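Local atomic coordinates of cycloalternan-forming enzyme (Listeria monocytogenes serovar 1/2a, PDB entry 5F7U), a protein that belongs to glycoside hydrolase family 31 and is a multidomain, carbohydrate-active protein built round a TIM barrel, with a carbohydrate-binding module near its C-terminus. Residues L360-W368 and N578-R586; G617-W628 and T712-Q722. The protein carries 1 engineered substitution. One frame throughout, in Å; residues are numbered along the deposited sequence.

Interaction 1: residues L360-W368 and N578-R586. With GLC (alpha-D-glucopyranose), chain F; GLC (alpha-D-glucopyranose), chain B.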
loop_
_atom_site.group_PDB
_atom_site.type_symbol
_atom_site.label_atom_id
_atom_site.label_comp_id
_atom_site.label_asym_id
_atom_site.label_seq_id
_atom_site.Cartn_x
_atom_site.Cartn_y
_atom_site.Cartn_z
ATOM N N LEU A 360 -6.189 -11.602 -7.262
ATOM C CA LEU A 360 -6.653 -12.600 -6.297
ATOM C C LEU A 360 -8.146 -12.838 -6.464
ATOM O O LEU A 360 -8.831 -11.962 -6.985
ATOM C CB LEU A 360 -6.363 -12.085 -4.880
ATOM C CG LEU A 360 -4.874 -11.886 -4.526
ATOM C CD1 LEU A 360 -4.790 -11.377 -3.102
ATOM C CD2 LEU A 360 -4.022 -13.155 -4.682
ATOM N N PRO A 361 -8.656 -14.011 -6.020
ATOM C CA PRO A 361 -10.111 -14.213 -6.053
ATOM C C PRO A 361 -10.871 -13.204 -5.226
ATOM O O PRO A 361 -10.316 -12.612 -4.291
ATOM C CB PRO A 361 -10.326 -15.624 -5.497
ATOM C CG PRO A 361 -9.023 -16.115 -5.053
ATOM C CD PRO A 361 -7.936 -15.179 -5.467
ATOM N N LYS A 362 -12.142 -13.006 -5.584
ATOM C CA LYS A 362 -12.982 -12.043 -4.885
ATOM C C LYS A 362 -13.065 -12.256 -3.382
ATOM O O LYS A 362 -13.166 -11.293 -2.623
ATOM C CB LYS A 362 -14.382 -12.037 -5.489
ATOM C CG LYS A 362 -15.213 -10.849 -5.014
ATOM C CD LYS A 362 -16.249 -10.520 -6.077
ATOM C CE LYS A 362 -17.610 -11.004 -5.740
ATOM N NZ LYS A 362 -18.403 -10.595 -6.971
ATOM N N TRP A 363 -13.004 -13.509 -2.936
ATOM C CA TRP A 363 -13.066 -13.768 -1.493
ATOM C C TRP A 363 -11.982 -13.088 -0.674
ATOM O O TRP A 363 -12.200 -12.766 0.487
ATOM C CB TRP A 363 -13.121 -15.267 -1.172
ATOM C CG TRP A 363 -11.827 -16.054 -1.284
ATOM C CD1 TRP A 363 -11.435 -16.842 -2.342
ATOM C CD2 TRP A 363 -10.791 -16.168 -0.291
ATOM N NE1 TRP A 363 -10.218 -17.419 -2.071
ATOM C CE2 TRP A 363 -9.803 -17.041 -0.817
ATOM C CE3 TRP A 363 -10.608 -15.632 0.997
ATOM C CZ2 TRP A 363 -8.639 -17.383 -0.102
ATOM C CZ3 TRP A 363 -9.443 -15.968 1.714
ATOM C CH2 TRP A 363 -8.471 -16.842 1.153
ATOM N N ALA A 364 -10.833 -12.836 -1.296
ATOM C CA ALA A 364 -9.763 -12.126 -0.613
ATOM C C ALA A 364 -10.160 -10.694 -0.210
ATOM O O ALA A 364 -9.537 -10.120 0.686
ATOM C CB ALA A 364 -8.500 -12.135 -1.469
ATOM N N PHE A 365 -11.200 -10.156 -0.849
ATOM C CA PHE A 365 -11.648 -8.763 -0.635
ATOM C C PHE A 365 -12.826 -8.585 0.319
ATOM O O PHE A 365 -13.316 -7.463 0.503
ATOM C CB PHE A 365 -11.852 -8.097 -1.999
ATOM C CG PHE A 365 -10.577 -8.048 -2.772
ATOM C CD1 PHE A 365 -9.634 -7.052 -2.505
ATOM C CD2 PHE A 365 -10.259 -9.068 -3.675
ATOM C CE1 PHE A 365 -8.396 -7.048 -3.148
ATOM C CE2 PHE A 365 -9.030 -9.076 -4.322
ATOM C CZ PHE A 365 -8.097 -8.059 -4.068
ATOM N N GLY A 366 -13.276 -9.685 0.927
ATOM C CA GLY A 366 -14.236 -9.605 2.026
ATOM C C GLY A 366 -13.512 -9.566 3.370
ATOM O O GLY A 366 -12.265 -9.479 3.425
ATOM N N LEU A 367 -14.264 -9.668 4.464
ATOM C CA LEU A 367 -13.624 -9.576 5.774
ATOM C C LEU A 367 -12.848 -10.861 6.106
ATOM O O LEU A 367 -13.381 -11.961 5.929
ATOM C CB LEU A 367 -14.659 -9.333 6.875
ATOM C CG LEU A 367 -14.197 -9.372 8.345
ATOM C CD1 LEU A 367 -13.203 -8.241 8.628
ATOM C CD2 LEU A 367 -15.431 -9.270 9.248
ATOM N N TRP A 368 -11.619 -10.682 6.601
ATOM C CA TRP A 368 -10.826 -11.770 7.163
ATOM C C TRP A 368 -10.908 -11.774 8.674
ATOM O O TRP A 368 -10.683 -10.739 9.293
ATOM C CB TRP A 368 -9.355 -11.611 6.807
ATOM C CG TRP A 368 -9.017 -11.767 5.369
ATOM C CD1 TRP A 368 -9.389 -10.946 4.341
ATOM C CD2 TRP A 368 -8.177 -12.780 4.806
ATOM N NE1 TRP A 368 -8.835 -11.409 3.149
ATOM C CE2 TRP A 368 -8.102 -12.538 3.412
ATOM C CE3 TRP A 368 -7.503 -13.891 5.341
ATOM C CZ2 TRP A 368 -7.358 -13.345 2.542
ATOM C CZ3 TRP A 368 -6.760 -14.721 4.449
ATOM C CH2 TRP A 368 -6.696 -14.424 3.071
ATOM N N ASN A 578 -4.585 -25.359 -5.686
ATOM C CA ASN A 578 -5.870 -24.710 -5.491
ATOM C C ASN A 578 -5.815 -23.330 -6.153
ATOM O O ASN A 578 -5.271 -22.398 -5.560
ATOM C CB ASN A 578 -6.152 -24.586 -3.982
ATOM C CG ASN A 578 -7.453 -23.844 -3.669
ATOM O OD1 ASN A 578 -8.170 -23.384 -4.557
ATOM N ND2 ASN A 578 -7.752 -23.723 -2.377
ATOM N N PRO A 579 -6.381 -23.202 -7.380
ATOM C CA PRO A 579 -6.290 -21.934 -8.110
ATOM C C PRO A 579 -6.843 -20.706 -7.351
ATOM O O PRO A 579 -6.500 -19.572 -7.704
ATOM C CB PRO A 579 -7.106 -22.197 -9.374
ATOM C CG PRO A 579 -7.049 -23.666 -9.582
ATOM C CD PRO A 579 -6.977 -24.281 -8.205
ATOM N N GLU A 580 -7.662 -20.937 -6.323
ATOM C CA GLU A 580 -8.267 -19.871 -5.509
ATOM C C GLU A 580 -7.498 -19.585 -4.216
ATOM O O GLU A 580 -8.005 -18.864 -3.345
ATOM C CB GLU A 580 -9.713 -20.227 -5.153
ATOM C CG GLU A 580 -10.682 -20.252 -6.319
ATOM C CD GLU A 580 -11.567 -19.018 -6.339
ATOM O OE1 GLU A 580 -12.466 -18.882 -5.449
ATOM O OE2 GLU A 580 -11.359 -18.176 -7.246
ATOM N N ALA A 581 -6.296 -20.148 -4.087
ATOM C CA ALA A 581 -5.479 -19.973 -2.875
ATOM C C ALA A 581 -4.860 -18.587 -2.825
ATOM O O ALA A 581 -4.462 -18.036 -3.849
ATOM C CB ALA A 581 -4.391 -21.030 -2.800
ATOM N N VAL A 582 -4.788 -18.024 -1.625
ATOM C CA VAL A 582 -4.275 -16.662 -1.426
ATOM C C VAL A 582 -3.193 -16.702 -0.346
ATOM O O VAL A 582 -3.380 -17.375 0.668
ATOM C CB VAL A 582 -5.429 -15.755 -0.947
ATOM C CG1 VAL A 582 -4.940 -14.373 -0.521
ATOM C CG2 VAL A 582 -6.464 -15.617 -2.057
ATOM N N SER A 583 -2.086 -15.974 -0.548
ATOM C CA SER A 583 -1.099 -15.743 0.520
ATOM C C SER A 583 -1.325 -14.423 1.256
ATOM O O SER A 583 -1.843 -13.462 0.673
ATOM C CB SER A 583 0.309 -15.733 -0.062
ATOM O OG SER A 583 0.649 -17.026 -0.551
ATOM N N PHE A 584 -0.868 -14.378 2.513
ATOM C CA PHE A 584 -1.053 -13.231 3.392
ATOM C C PHE A 584 0.300 -13.127 4.101
ATOM O O PHE A 584 0.674 -14.027 4.878
ATOM C CB PHE A 584 -2.215 -13.581 4.341
ATOM C CG PHE A 584 -2.810 -12.409 5.077
ATOM C CD1 PHE A 584 -2.178 -11.887 6.220
ATOM C CD2 PHE A 584 -4.056 -11.886 4.684
ATOM C CE1 PHE A 584 -2.733 -10.820 6.932
ATOM C CE2 PHE A 584 -4.618 -10.809 5.402
ATOM C CZ PHE A 584 -3.949 -10.283 6.523
ATOM N N SER A 585 1.065 -12.069 3.795
ATOM C CA SER A 585 2.490 -11.992 4.213
ATOM C C SER A 585 2.845 -10.596 4.687
ATOM O O SER A 585 2.045 -9.673 4.516
ATOM C CB SER A 585 3.398 -12.342 3.038
ATOM O OG SER A 585 3.012 -13.582 2.465
ATOM N N ARG A 586 4.018 -10.430 5.306
ATOM C CA ARG A 586 4.406 -9.081 5.758
ATOM C C ARG A 586 5.678 -8.522 5.155
ATOM O O ARG A 586 5.837 -7.298 5.110
ATOM C CB ARG A 586 4.471 -8.984 7.281
ATOM C CG ARG A 586 5.557 -9.814 7.899
ATOM C CD ARG A 586 5.649 -9.573 9.397
ATOM N NE ARG A 586 6.921 -10.133 9.823
ATOM C CZ ARG A 586 7.217 -10.513 11.063
ATOM N NH1 ARG A 586 6.314 -10.403 12.055
ATOM N NH2 ARG A 586 8.432 -10.990 11.304
HETATM C C1 GLC F . 7.680 -11.493 18.063
HETATM C C2 GLC F . 8.020 -11.848 16.610
HETATM C C3 GLC F . 6.869 -11.492 15.658
HETATM C C4 GLC F . 5.576 -12.205 16.072
HETATM C C5 GLC F . 5.298 -11.834 17.547
HETATM C C6 GLC F . 4.092 -12.548 18.140
HETATM O O1 GLC F . 7.682 -10.070 18.240
HETATM O O2 GLC F . 9.198 -11.142 16.221
HETATM O O3 GLC F . 7.247 -11.814 14.321
HETATM O O4 GLC F . 4.447 -11.783 15.270
HETATM O O5 GLC F . 6.406 -12.042 18.451
HETATM O O6 GLC F . 3.089 -11.538 18.205
HETATM C C1 GLC B . 4.082 -12.643 14.163
HETATM C C2 GLC B . 2.969 -11.978 13.325
HETATM C C3 GLC B . 1.612 -11.928 14.055
HETATM C C4 GLC B . 1.228 -13.325 14.568
HETATM C C5 GLC B . 2.416 -14.021 15.248
HETATM C C6 GLC B . 2.136 -15.466 15.628
HETATM O O2 GLC B . 3.413 -10.716 12.816
HETATM O O3 GLC B . 0.566 -11.451 13.189
HETATM O O4 GLC B . 0.135 -13.226 15.499
HETATM O O5 GLC B . 3.635 -13.977 14.477
HETATM O O6 GLC B . 3.267 -15.897 16.412
HETATM O O HOH W 1 -14.021 -15.884 -4.902
#
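The backbones of 360-368 and 578-586 come closest where Pro-361 faces Glu-580, their CA atoms 6.0 Å apart. Trp-363 NE1 donates to the backbone O of Glu-580 at 2.9 Å. The oxygen lies at the edge of the indole, in its plane. The indole reaches it because its CG sits between the backbone N and the carbonyl carbon (chi1 76°). The bent side chain of Glu-580 slides past Pro-361, with OE2 3.3 Å from Pro-361 CB.

The segments lead into strands 1 and 5 of the eight-stranded TIM barrel. The contact runs from the turns before these strands to Trp-368 and Phe-584 on them. Val-582 CG2 presses on Trp-363 CZ2 at 3.4 Å and touches Pro-361 and Ala-364. Val-582 CG1 meets Leu-360 CD1 and, at the edge of the Trp-368 ring, lies 4.0 Å from CH2. One face of Trp-368 lies against Trp-363 CZ3, the opposite face against Phe-584 CD2. Trp-368 NE1 bonds to Ala-364 O at 2.9 Å, which fixes this indole's rotation. Arg-586, extended from CG to NE, donates from NH1 to O3 of the chain F alpha-D-glucopyranose at 2.8 Å and weakly to O2 of the chain B unit, both at the guanidinium edge.

Interaction 2: residues G617-W628 and T712-Q722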
loop_
_atom_site.group_PDB
_atom_site.type_symbol
_atom_site.label_atom_id
_atom_site.label_comp_id
_atom_site.label_asym_id
_atom_site.label_seq_id
_atom_site.Cartn_x
_atom_site.Cartn_y
_atom_site.Cartn_z
ATOM N N GLY A 617 0.159 1.868 4.481
ATOM C CA GLY A 617 -0.660 1.499 3.308
ATOM C C GLY A 617 -0.481 2.448 2.134
ATOM O O GLY A 617 -0.416 2.012 0.977
ATOM N N LEU A 618 -0.367 3.739 2.429
ATOM C CA LEU A 618 -0.237 4.735 1.372
ATOM C C LEU A 618 1.137 4.687 0.694
ATOM O O LEU A 618 1.240 4.821 -0.524
ATOM C CB LEU A 618 -0.527 6.155 1.905
ATOM C CG LEU A 618 -1.973 6.370 2.382
ATOM C CD1 LEU A 618 -2.151 7.761 3.006
ATOM C CD2 LEU A 618 -3.013 6.111 1.273
ATOM N N SER A 619 2.189 4.508 1.480
ATOM C CA SER A 619 3.523 4.341 0.900
ATOM C C SER A 619 3.638 3.004 0.121
ATOM O O SER A 619 4.203 2.970 -0.989
ATOM C CB SER A 619 4.587 4.451 2.003
ATOM O OG SER A 619 4.294 3.571 3.056
ATOM N N ALA A 620 3.095 1.919 0.683
ATOM C CA ALA A 620 3.110 0.621 -0.010
ATOM C C ALA A 620 2.398 0.719 -1.362
ATOM O O ALA A 620 2.888 0.192 -2.362
ATOM C CB ALA A 620 2.507 -0.478 0.851
ATOM N N SER A 621 1.271 1.435 -1.377
ATOM C CA SER A 621 0.508 1.672 -2.601
ATOM C C SER A 621 1.336 2.298 -3.717
ATOM O O SER A 621 1.339 1.813 -4.870
ATOM C CB SER A 621 -0.673 2.583 -2.263
ATOM O OG SER A 621 -1.254 3.078 -3.447
ATOM N N THR A 622 2.028 3.387 -3.389
ATOM C CA THR A 622 2.899 4.071 -4.355
ATOM C C THR A 622 4.005 3.148 -4.876
ATOM O O THR A 622 4.405 3.257 -6.044
ATOM C CB THR A 622 3.477 5.348 -3.726
ATOM O OG1 THR A 622 2.389 6.251 -3.502
ATOM C CG2 THR A 622 4.527 6.026 -4.652
ATOM N N SER A 623 4.431 2.214 -4.018
ATOM C CA SER A 623 5.489 1.246 -4.293
ATOM C C SER A 623 4.981 0.003 -5.036
ATOM O O SER A 623 5.737 -0.937 -5.238
ATOM C CB SER A 623 6.178 0.840 -2.973
ATOM O OG SER A 623 6.629 1.991 -2.281
ATOM N N GLY A 624 3.710 0.018 -5.447
ATOM C CA GLY A 624 3.165 -1.072 -6.274
ATOM C C GLY A 624 2.578 -2.222 -5.464
ATOM O O GLY A 624 2.183 -3.248 -6.037
ATOM N N VAL A 625 2.511 -2.063 -4.141
ATOM C CA VAL A 625 1.914 -3.088 -3.265
ATOM C C VAL A 625 0.504 -2.582 -2.932
ATOM O O VAL A 625 0.310 -1.770 -2.024
ATOM C CB VAL A 625 2.771 -3.360 -2.004
ATOM C CG1 VAL A 625 2.089 -4.380 -1.083
ATOM C CG2 VAL A 625 4.141 -3.879 -2.417
ATOM N N SER A 626 -0.463 -3.054 -3.710
ATOM C CA SER A 626 -1.830 -2.536 -3.686
ATOM C C SER A 626 -2.724 -3.355 -2.764
ATOM O O SER A 626 -3.600 -2.799 -2.110
ATOM C CB SER A 626 -2.369 -2.590 -5.118
ATOM O OG SER A 626 -3.738 -2.209 -5.221
ATOM N N TYR A 627 -2.507 -4.674 -2.722
ATOM C CA TYR A 627 -3.378 -5.549 -1.912
ATOM C C TYR A 627 -2.850 -5.568 -0.495
ATOM O O TYR A 627 -2.188 -6.526 -0.061
ATOM C CB TYR A 627 -3.449 -6.958 -2.488
ATOM C CG TYR A 627 -4.039 -7.060 -3.892
ATOM C CD1 TYR A 627 -4.732 -5.982 -4.505
ATOM C CD2 TYR A 627 -3.887 -8.246 -4.613
ATOM C CE1 TYR A 627 -5.247 -6.118 -5.798
ATOM C CE2 TYR A 627 -4.415 -8.396 -5.888
ATOM C CZ TYR A 627 -5.087 -7.337 -6.480
ATOM O OH TYR A 627 -5.580 -7.510 -7.769
ATOM N N TRP A 628 -3.136 -4.475 0.208
ATOM C CA TRP A 628 -2.537 -4.189 1.506
ATOM C C TRP A 628 -3.595 -4.281 2.612
ATOM O O TRP A 628 -4.717 -3.786 2.450
ATOM C CB TRP A 628 -1.874 -2.809 1.458
ATOM C CG TRP A 628 -1.340 -2.311 2.791
ATOM C CD1 TRP A 628 -0.059 -2.434 3.267
ATOM C CD2 TRP A 628 -2.073 -1.601 3.789
ATOM N NE1 TRP A 628 0.045 -1.868 4.501
ATOM C CE2 TRP A 628 -1.179 -1.351 4.854
ATOM C CE3 TRP A 628 -3.408 -1.145 3.886
ATOM C CZ2 TRP A 628 -1.554 -0.640 5.997
ATOM C CZ3 TRP A 628 -3.806 -0.475 5.051
ATOM C CH2 TRP A 628 -2.871 -0.207 6.077
ATOM N N THR A 712 -5.710 -2.820 -10.663
ATOM C CA THR A 712 -4.329 -2.927 -10.142
ATOM C C THR A 712 -3.524 -3.943 -10.958
ATOM O O THR A 712 -2.392 -3.672 -11.372
ATOM C CB THR A 712 -4.311 -3.374 -8.674
ATOM O OG1 THR A 712 -4.909 -2.371 -7.857
ATOM C CG2 THR A 712 -2.851 -3.606 -8.214
ATOM N N ALA A 713 -4.109 -5.117 -11.159
ATOM C CA ALA A 713 -3.410 -6.229 -11.811
ATOM C C ALA A 713 -3.134 -5.907 -13.273
ATOM O O ALA A 713 -2.050 -6.230 -13.790
ATOM C CB ALA A 713 -4.214 -7.521 -11.680
ATOM N N ASP A 714 -4.100 -5.266 -13.934
ATOM C CA ASP A 714 -3.981 -4.946 -15.362
ATOM C C ASP A 714 -3.186 -3.667 -15.644
ATOM O O ASP A 714 -2.356 -3.633 -16.572
ATOM C CB ASP A 714 -5.372 -4.824 -15.998
ATOM C CG ASP A 714 -6.087 -6.159 -16.126
ATOM O OD1 ASP A 714 -5.472 -7.237 -15.939
ATOM O OD2 ASP A 714 -7.293 -6.125 -16.428
ATOM N N ASN A 715 -3.447 -2.618 -14.867
ATOM C CA ASN A 715 -2.985 -1.268 -15.190
ATOM C C ASN A 715 -2.104 -0.604 -14.144
ATOM O O ASN A 715 -1.757 0.577 -14.277
ATOM C CB ASN A 715 -4.195 -0.397 -15.515
ATOM C CG ASN A 715 -5.001 -0.964 -16.668
ATOM O OD1 ASN A 715 -4.442 -1.384 -17.685
ATOM N ND2 ASN A 715 -6.309 -1.022 -16.498
ATOM N N GLY A 716 -1.731 -1.361 -13.118
ATOM C CA GLY A 716 -0.825 -0.845 -12.089
ATOM C C GLY A 716 -1.365 0.251 -11.189
ATOM O O GLY A 716 -0.588 0.903 -10.473
ATOM N N LYS A 717 -2.683 0.493 -11.228
ATOM C CA LYS A 717 -3.297 1.509 -10.382
ATOM C C LYS A 717 -3.658 0.895 -9.032
ATOM O O LYS A 717 -4.531 0.037 -8.949
ATOM C CB LYS A 717 -4.545 2.080 -11.030
ATOM C CG LYS A 717 -5.085 3.310 -10.321
ATOM C CD LYS A 717 -5.788 4.163 -11.345
ATOM C CE LYS A 717 -6.497 5.297 -10.681
ATOM N NZ LYS A 717 -7.402 5.834 -11.730
ATOM N N SER A 718 -2.979 1.332 -7.972
ATOM C CA SER A 718 -3.267 0.783 -6.645
ATOM C C SER A 718 -4.674 1.131 -6.194
ATOM O O SER A 718 -5.238 2.138 -6.621
ATOM C CB SER A 718 -2.237 1.289 -5.630
ATOM O OG SER A 718 -0.959 0.762 -5.984
ATOM N N MET A 719 -5.235 0.288 -5.323
ATOM C CA MET A 719 -6.613 0.462 -4.856
ATOM C C MET A 719 -6.791 1.671 -3.941
ATOM O O MET A 719 -7.785 2.400 -4.044
ATOM C CB MET A 719 -7.090 -0.802 -4.152
ATOM C CG MET A 719 -7.350 -1.928 -5.144
ATOM S SD MET A 719 -7.534 -3.505 -4.315
ATOM C CE MET A 719 -9.214 -3.367 -3.736
ATOM N N MET A 720 -5.818 1.879 -3.054
ATOM C CA MET A 720 -5.887 2.979 -2.103
ATOM C C MET A 720 -4.694 3.865 -2.371
ATOM O O MET A 720 -3.577 3.362 -2.344
ATOM C CB MET A 720 -5.812 2.411 -0.682
ATOM C CG MET A 720 -5.805 3.478 0.393
ATOM S SD MET A 720 -5.740 2.829 2.083
ATOM C CE MET A 720 -4.229 1.891 1.955
ATOM N N ARG A 721 -4.908 5.159 -2.645
ATOM C CA ARG A 721 -3.799 6.023 -3.084
ATOM C C ARG A 721 -3.741 7.348 -2.332
ATOM O O ARG A 721 -4.759 7.984 -2.089
ATOM C CB ARG A 721 -3.903 6.321 -4.602
ATOM C CG ARG A 721 -3.881 5.083 -5.489
ATOM C CD ARG A 721 -4.042 5.355 -6.993
ATOM N NE ARG A 721 -5.203 6.210 -7.298
ATOM C CZ ARG A 721 -6.479 5.852 -7.140
ATOM N NH1 ARG A 721 -7.459 6.719 -7.432
ATOM N NH2 ARG A 721 -6.790 4.625 -6.711
ATOM N N GLN A 722 -2.519 7.774 -2.033
ATOM C CA GLN A 722 -2.265 9.078 -1.411
ATOM C C GLN A 722 -2.696 10.133 -2.458
ATOM O O GLN A 722 -2.592 9.886 -3.687
ATOM C CB GLN A 722 -0.766 9.153 -1.098
ATOM C CG GLN A 722 -0.333 10.255 -0.120
ATOM C CD GLN A 722 -0.207 11.608 -0.817
ATOM O OE1 GLN A 722 0.119 11.671 -1.993
ATOM N NE2 GLN A 722 -0.485 12.692 -0.096
HETATM O O HOH W 2 -0.357 6.000 -2.641
HETATM O O HOH W 3 -3.669 -0.013 -2.513
#
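Segment 712-722 runs past the end of helix 607-622 and the loop after it, coming closest where the CA atoms of Ser-626 and Ser-718 are 4.7 Å apart. Three serines and a threonine tie the segments together. Ser-621 OG donates to the backbone O of Met-720 at 2.6 Å. In return, Ser-718 OG donates to the backbone O of Ser-621 at 2.8 Å. That oxygen also accepts from Gly-624 N, which comes from the opposite face of the carbonyl plane. The Gly-624 bond belongs to the Schellman motif that ends the helix.

Ser-626 OG is gripped twice: it accepts from Met-719 N at 2.9 Å and donates to Thr-712 OG1. Its chi1 of 175°, trans to the backbone N, aims the hydroxyl at both. Thr-712 OG1 passes the chain on to the backbone O of Lys-717. Packing is tight here, with Thr-712 CG2 3.3 Å from Ser-626 CB.

The contact joins the helix and loop before barrel strand 628-631 to the first strand, 720-721, of the antiparallel sheet that follows the barrel. Apolar side chains pack beside these bonds. Met-719 SD makes an oblique Met-aromatic contact with Tyr-627, 3.7 Å from CD1. Met-720 bends at chi3 (58°), which carries CE to 3.7 Å from Trp-628 CE3 and close to Gly-617. Leu-618 CD2 packs on Met-720 CG. A water links Leu-618 O and Thr-622 OG1 to Gln-722 N.

In the fold
Interaction 1 packs the approaches to barrel strands 1 and 5 against each other. Interaction 2 fastens the helix and loop before strand 7 to the sheet beyond the barrel. Their centres are 16 Å apart, yet they touch. Leu-360 CD1 lies 3.6 Å from Tyr-627 CD2, and Phe-365 meets Tyr-627 edge-to-face. Phe-365 CE1 also reaches Met-719 CE at 3.8 Å. The sugar site lies at the far end of 578-586. There Arg-586, which holds the sugar, also pairs through NE with Glu-540. Trp-628 of interaction 2 stays about 13 Å from a bound alpha-D-glucopyranose, measured from its side chain.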